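Local coordinates for protein methylocystis parvus OBBP MbnE (Methylocystis parvus OBBP, PDB 5ICQ) that probably binds the copper-chelating peptide methanobactin in the periplasm, as a solute-binding protein of family 5 serving methanobactin uptake, at residues G93-D105 with T109-D121. Sequence-based numbering, arbitrary orientation. Where two conformers were deposited one is given.
Sequences GNVFQGLMARSQD and TLYPLIAQSIDID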
loop_
_atom_site.group_PDB
_atom_site.type_symbol
_atom_site.label_atom_id
_atom_site.label_comp_id
_atom_site.label_asym_id
_atom_site.label_seq_id
_atom_site.Cartn_x
_atom_site.Cartn_y
_atom_site.Cartn_z
ATOM N N GLY A 93 -14.157 4.790 8.060
ATOM C CA GLY A 93 -14.398 6.155 7.626
ATOM C C GLY A 93 -15.877 6.496 7.594
ATOM O O GLY A 93 -16.313 7.428 8.272
ATOM N N ASN A 94 -16.657 5.735 6.818
ATOM C CA ASN A 94 -18.096 5.984 6.724
ATOM C C ASN A 94 -18.815 5.657 8.026
ATOM O O ASN A 94 -19.767 6.352 8.406
ATOM C CB ASN A 94 -18.701 5.165 5.586
ATOM C CG ASN A 94 -18.255 5.649 4.221
ATOM O OD1 ASN A 94 -18.139 6.858 3.980
ATOM N ND2 ASN A 94 -17.995 4.711 3.323
ATOM N N VAL A 95 -18.416 4.577 8.694
ATOM C CA VAL A 95 -19.061 4.122 9.925
ATOM C C VAL A 95 -18.115 4.223 11.114
ATOM O O VAL A 95 -18.429 4.869 12.116
ATOM C CB VAL A 95 -19.600 2.680 9.773
ATOM C CG1 VAL A 95 -20.234 2.223 11.070
ATOM C CG2 VAL A 95 -20.618 2.612 8.647
ATOM N N PHE A 96 -16.936 3.613 11.011
ATOM C CA PHE A 96 -15.964 3.591 12.101
ATOM C C PHE A 96 -14.942 4.706 11.932
ATOM O O PHE A 96 -14.321 4.827 10.871
ATOM C CB PHE A 96 -15.237 2.246 12.142
ATOM C CG PHE A 96 -16.154 1.069 12.301
ATOM C CD1 PHE A 96 -16.852 0.874 13.484
ATOM C CD2 PHE A 96 -16.294 0.149 11.279
ATOM C CE1 PHE A 96 -17.684 -0.221 13.643
ATOM C CE2 PHE A 96 -17.121 -0.958 11.427
ATOM C CZ PHE A 96 -17.822 -1.138 12.605
ATOM N N GLN A 97 -14.732 5.486 12.991
ATOM C CA GLN A 97 -13.880 6.665 12.924
ATOM C C GLN A 97 -12.699 6.539 13.872
ATOM O O GLN A 97 -12.813 5.965 14.956
ATOM C CB GLN A 97 -14.644 7.932 13.312
ATOM C CG GLN A 97 -15.825 8.238 12.455
ATOM C CD GLN A 97 -16.394 9.578 12.831
ATOM O OE1 GLN A 97 -16.776 9.800 13.984
ATOM N NE2 GLN A 97 -16.413 10.496 11.878
ATOM N N GLY A 98 -11.572 7.134 13.483
ATOM C CA GLY A 98 -10.441 7.248 14.379
ATOM C C GLY A 98 -10.453 8.532 15.188
ATOM O O GLY A 98 -11.305 9.408 15.035
ATOM N N LEU A 99 -9.461 8.642 16.073
ATOM C CA LEU A 99 -9.288 9.873 16.836
ATOM C C LEU A 99 -8.941 11.052 15.934
ATOM O O LEU A 99 -9.343 12.191 16.207
ATOM C CB LEU A 99 -8.203 9.672 17.885
ATOM C CG LEU A 99 -8.606 8.806 19.070
ATOM C CD1 LEU A 99 -7.350 8.429 19.882
ATOM C CD2 LEU A 99 -9.623 9.542 19.926
ATOM N N MET A 100 -8.177 10.811 14.871
ATOM C CA MET A 100 -7.770 11.867 13.960
ATOM C C MET A 100 -7.984 11.394 12.530
ATOM O O MET A 100 -8.034 10.193 12.254
ATOM C CB MET A 100 -6.310 12.285 14.194
ATOM C CG MET A 100 -6.064 12.853 15.610
ATOM S SD MET A 100 -4.354 13.416 15.865
ATOM C CE MET A 100 -4.420 14.992 15.003
ATOM N N ALA A 101 -8.153 12.360 11.631
ATOM C CA ALA A 101 -8.461 12.101 10.231
ATOM C C ALA A 101 -7.211 12.355 9.403
ATOM O O ALA A 101 -6.547 13.377 9.579
ATOM C CB ALA A 101 -9.608 13.003 9.755
ATOM N N ARG A 102 -6.896 11.443 8.494
ATOM C CA ARG A 102 -5.688 11.570 7.687
ATOM C C ARG A 102 -5.987 12.400 6.439
ATOM O O ARG A 102 -6.947 12.119 5.718
ATOM C CB ARG A 102 -5.176 10.185 7.296
ATOM C CG ARG A 102 -3.894 10.222 6.495
ATOM C CD ARG A 102 -3.306 8.812 6.385
ATOM N NE ARG A 102 -1.980 8.815 5.770
ATOM C CZ ARG A 102 -1.190 7.745 5.708
ATOM N NH1 ARG A 102 -1.592 6.596 6.239
ATOM N NH2 ARG A 102 0.006 7.822 5.136
ATOM N N SER A 103 -5.196 13.443 6.202
ATOM C CA SER A 103 -5.292 14.163 4.940
ATOM C C SER A 103 -4.495 13.416 3.886
ATOM O O SER A 103 -3.287 13.205 4.048
ATOM C CB SER A 103 -4.767 15.592 5.044
ATOM O OG SER A 103 -4.764 16.155 3.738
ATOM N N GLN A 104 -5.162 13.025 2.800
ATOM C CA GLN A 104 -4.449 12.354 1.722
ATOM C C GLN A 104 -3.700 13.321 0.822
ATOM O O GLN A 104 -3.148 12.901 -0.203
ATOM C CB GLN A 104 -5.414 11.495 0.904
ATOM C CG GLN A 104 -5.638 10.116 1.511
ATOM C CD GLN A 104 -4.335 9.425 1.934
ATOM O OE1 GLN A 104 -3.318 9.485 1.230
ATOM N NE2 GLN A 104 -4.364 8.763 3.090
ATOM N N ASP A 105 -3.657 14.597 1.178
ATOM C CA ASP A 105 -2.852 15.562 0.442
ATOM C C ASP A 105 -1.418 15.665 0.953
ATOM O O ASP A 105 -0.628 16.435 0.391
ATOM C CB ASP A 105 -3.507 16.940 0.492
ATOM C CG ASP A 105 -3.399 17.672 -0.824
ATOM O OD1 ASP A 105 -3.543 17.020 -1.886
ATOM O OD2 ASP A 105 -3.163 18.889 -0.793
ATOM N N THR A 109 -0.042 12.874 7.452
ATOM C CA THR A 109 -0.401 13.924 8.403
ATOM C C THR A 109 -1.843 13.729 8.839
ATOM O O THR A 109 -2.709 13.407 8.016
ATOM C CB THR A 109 -0.233 15.342 7.821
ATOM O OG1 THR A 109 1.119 15.539 7.388
ATOM C CG2 THR A 109 -0.551 16.409 8.880
ATOM N N LEU A 110 -2.090 13.911 10.139
ATOM C CA LEU A 110 -3.396 13.693 10.746
ATOM C C LEU A 110 -3.949 15.000 11.300
ATOM O O LEU A 110 -3.196 15.835 11.798
ATOM C CB LEU A 110 -3.304 12.675 11.883
ATOM C CG LEU A 110 -2.648 11.357 11.482
ATOM C CD1 LEU A 110 -2.515 10.466 12.710
ATOM C CD2 LEU A 110 -3.484 10.668 10.402
ATOM N N TYR A 111 -5.273 15.151 11.249
ATOM C CA TYR A 111 -5.965 16.349 11.698
ATOM C C TYR A 111 -7.135 15.959 12.592
ATOM O O TYR A 111 -7.526 14.791 12.623
ATOM C CB TYR A 111 -6.437 17.171 10.489
ATOM C CG TYR A 111 -5.251 17.768 9.748
ATOM C CD1 TYR A 111 -4.622 18.919 10.219
ATOM C CD2 TYR A 111 -4.743 17.161 8.595
ATOM C CE1 TYR A 111 -3.515 19.466 9.549
ATOM C CE2 TYR A 111 -3.645 17.702 7.910
ATOM C CZ TYR A 111 -3.031 18.850 8.406
ATOM O OH TYR A 111 -1.924 19.395 7.753
ATOM N N PRO A 112 -7.662 16.895 13.394
ATOM C CA PRO A 112 -8.643 16.508 14.422
ATOM C C PRO A 112 -9.883 15.830 13.851
ATOM O O PRO A 112 -10.402 16.196 12.789
ATOM C CB PRO A 112 -9.002 17.838 15.098
ATOM C CG PRO A 112 -7.718 18.679 14.946
ATOM C CD PRO A 112 -7.211 18.291 13.562
ATOM N N LEU A 113 -10.357 14.826 14.588
ATOM C CA LEU A 113 -11.643 14.195 14.326
ATOM C C LEU A 113 -12.307 13.992 15.686
ATOM O O LEU A 113 -12.689 14.976 16.328
ATOM C CB LEU A 113 -11.477 12.886 13.540
ATOM C CG LEU A 113 -12.767 12.270 12.950
ATOM C CD1 LEU A 113 -13.690 13.332 12.302
ATOM C CD2 LEU A 113 -12.447 11.163 11.948
ATOM N N ILE A 114 -12.413 12.750 16.165
ATOM C CA ILE A 114 -12.977 12.542 17.502
ATOM C C ILE A 114 -12.124 13.244 18.559
ATOM O O ILE A 114 -12.649 13.809 19.527
ATOM C CB ILE A 114 -13.139 11.041 17.795
ATOM C CG1 ILE A 114 -14.289 10.465 16.970
ATOM C CG2 ILE A 114 -13.403 10.802 19.289
ATOM C CD1 ILE A 114 -14.344 8.939 16.974
ATOM N N ALA A 115 -10.801 13.239 18.389
ATOM C CA ALA A 115 -9.939 14.072 19.223
ATOM C C ALA A 115 -9.872 15.472 18.624
ATOM O O ALA A 115 -9.472 15.636 17.465
ATOM C CB ALA A 115 -8.531 13.481 19.332
ATOM N N GLN A 116 -10.250 16.485 19.412
ATOM C CA GLN A 116 -10.190 17.851 18.910
ATOM C C GLN A 116 -8.786 18.441 18.981
ATOM O O GLN A 116 -8.500 19.397 18.255
ATOM C CB GLN A 116 -11.185 18.751 19.658
ATOM C CG GLN A 116 -10.792 19.155 21.054
ATOM C CD GLN A 116 -11.811 20.108 21.675
ATOM O OE1 GLN A 116 -12.987 20.107 21.301
ATOM N NE2 GLN A 116 -11.360 20.933 22.612
ATOM N N SER A 117 -7.898 17.883 19.803
ATOM C CA SER A 117 -6.513 18.344 19.848
ATOM C C SER A 117 -5.671 17.264 20.508
ATOM O O SER A 117 -6.196 16.292 21.059
ATOM C CB SER A 117 -6.380 19.683 20.593
ATOM O OG SER A 117 -6.593 19.516 21.986
ATOM N N ILE A 118 -4.345 17.453 20.439
ATOM C CA ILE A 118 -3.402 16.491 20.987
ATOM C C ILE A 118 -2.328 17.224 21.779
ATOM O O ILE A 118 -2.012 18.393 21.534
ATOM C CB ILE A 118 -2.751 15.605 19.899
ATOM C CG1 ILE A 118 -1.975 16.454 18.892
ATOM C CG2 ILE A 118 -3.800 14.760 19.180
ATOM C CD1 ILE A 118 -1.009 15.642 18.070
ATOM N N ASP A 119 -1.796 16.523 22.780
ATOM C CA ASP A 119 -0.630 16.960 23.541
ATOM C C ASP A 119 0.471 15.946 23.296
ATOM O O ASP A 119 0.337 14.784 23.684
ATOM C CB ASP A 119 -0.916 17.050 25.040
ATOM C CG ASP A 119 -1.780 18.230 25.401
ATOM O OD1 ASP A 119 -2.366 18.208 26.503
ATOM O OD2 ASP A 119 -1.872 19.175 24.588
ATOM N N ILE A 120 1.557 16.375 22.661
ATOM C CA ILE A 120 2.639 15.461 22.328
ATOM C C ILE A 120 3.955 16.215 22.426
ATOM O O ILE A 120 4.018 17.422 22.175
ATOM C CB ILE A 120 2.418 14.844 20.926
ATOM C CG1 ILE A 120 3.369 13.676 20.680
ATOM C CG2 ILE A 120 2.533 15.912 19.840
ATOM C CD1 ILE A 120 3.077 12.923 19.370
ATOM N N ASP A 121 5.003 15.503 22.835
ATOM C CA ASP A 121 6.322 16.107 22.918
ATOM C C ASP A 121 7.121 15.794 21.660
ATOM O O ASP A 121 6.813 14.843 20.937
ATOM C CB ASP A 121 7.066 15.606 24.166
ATOM C CG ASP A 121 7.251 14.101 24.183
ATOM O OD1 ASP A 121 6.421 13.384 23.588
ATOM O OD2 ASP A 121 8.230 13.629 24.802
HETATM O O HOH W 1 -1.429 11.715 4.950
#
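Gln97 lies across Leu113 and Ile114: its CB meets Ile114 CD1 at 3.8 Å, while its amide end, OE1 hydrogen-bonded to Ser224 and Trp247, NE2 to Tyr246, passes close to both methyls of Leu113. The carbonyl oxygen of Gly98 rests against Leu113 CD2 and Ile114 CD1. Leu99 O takes a short hydrogen bond from Ala115 N (2.8 Å), in the carbonyl plane on a lone pair, and a weak, bent one from Leu113 N. Met100 CB packs on Leu110 CB at 3.8 Å; with CG beside the backbone N (chi1 -62°) and a bend at chi3 (78°), SD reaches Ile118 CG2 at 3.6 Å and CE comes near Leu110 O. Cutting the side chain back to an alanine here would probably open a gap between Leu110 and Ile118 that the thioether fills. Strands 100-103 and 109-112 form an antiparallel beta hairpin; past the corner at Gln116 the second strand pairs antiparallel with 126-131. Ala101 and Tyr111 form a hydrogen-bonded pair, joined by two 2.7 Å bonds, Ala101 N to Tyr111 O and Tyr111 N to Ala101 O. Arg102 CB sits against Leu110 CD2 (3.6 Å); its extended chain carries NE to a water that also bridges Ser103 O and Thr109 N, while NH2 is hydrogen-bonded to Pro107 O. Ser103 CB touches the Tyr111 ring edge at CE2 (3.7 Å), and the tyrosine OH is hydrogen-bonded to Glu106 OE2.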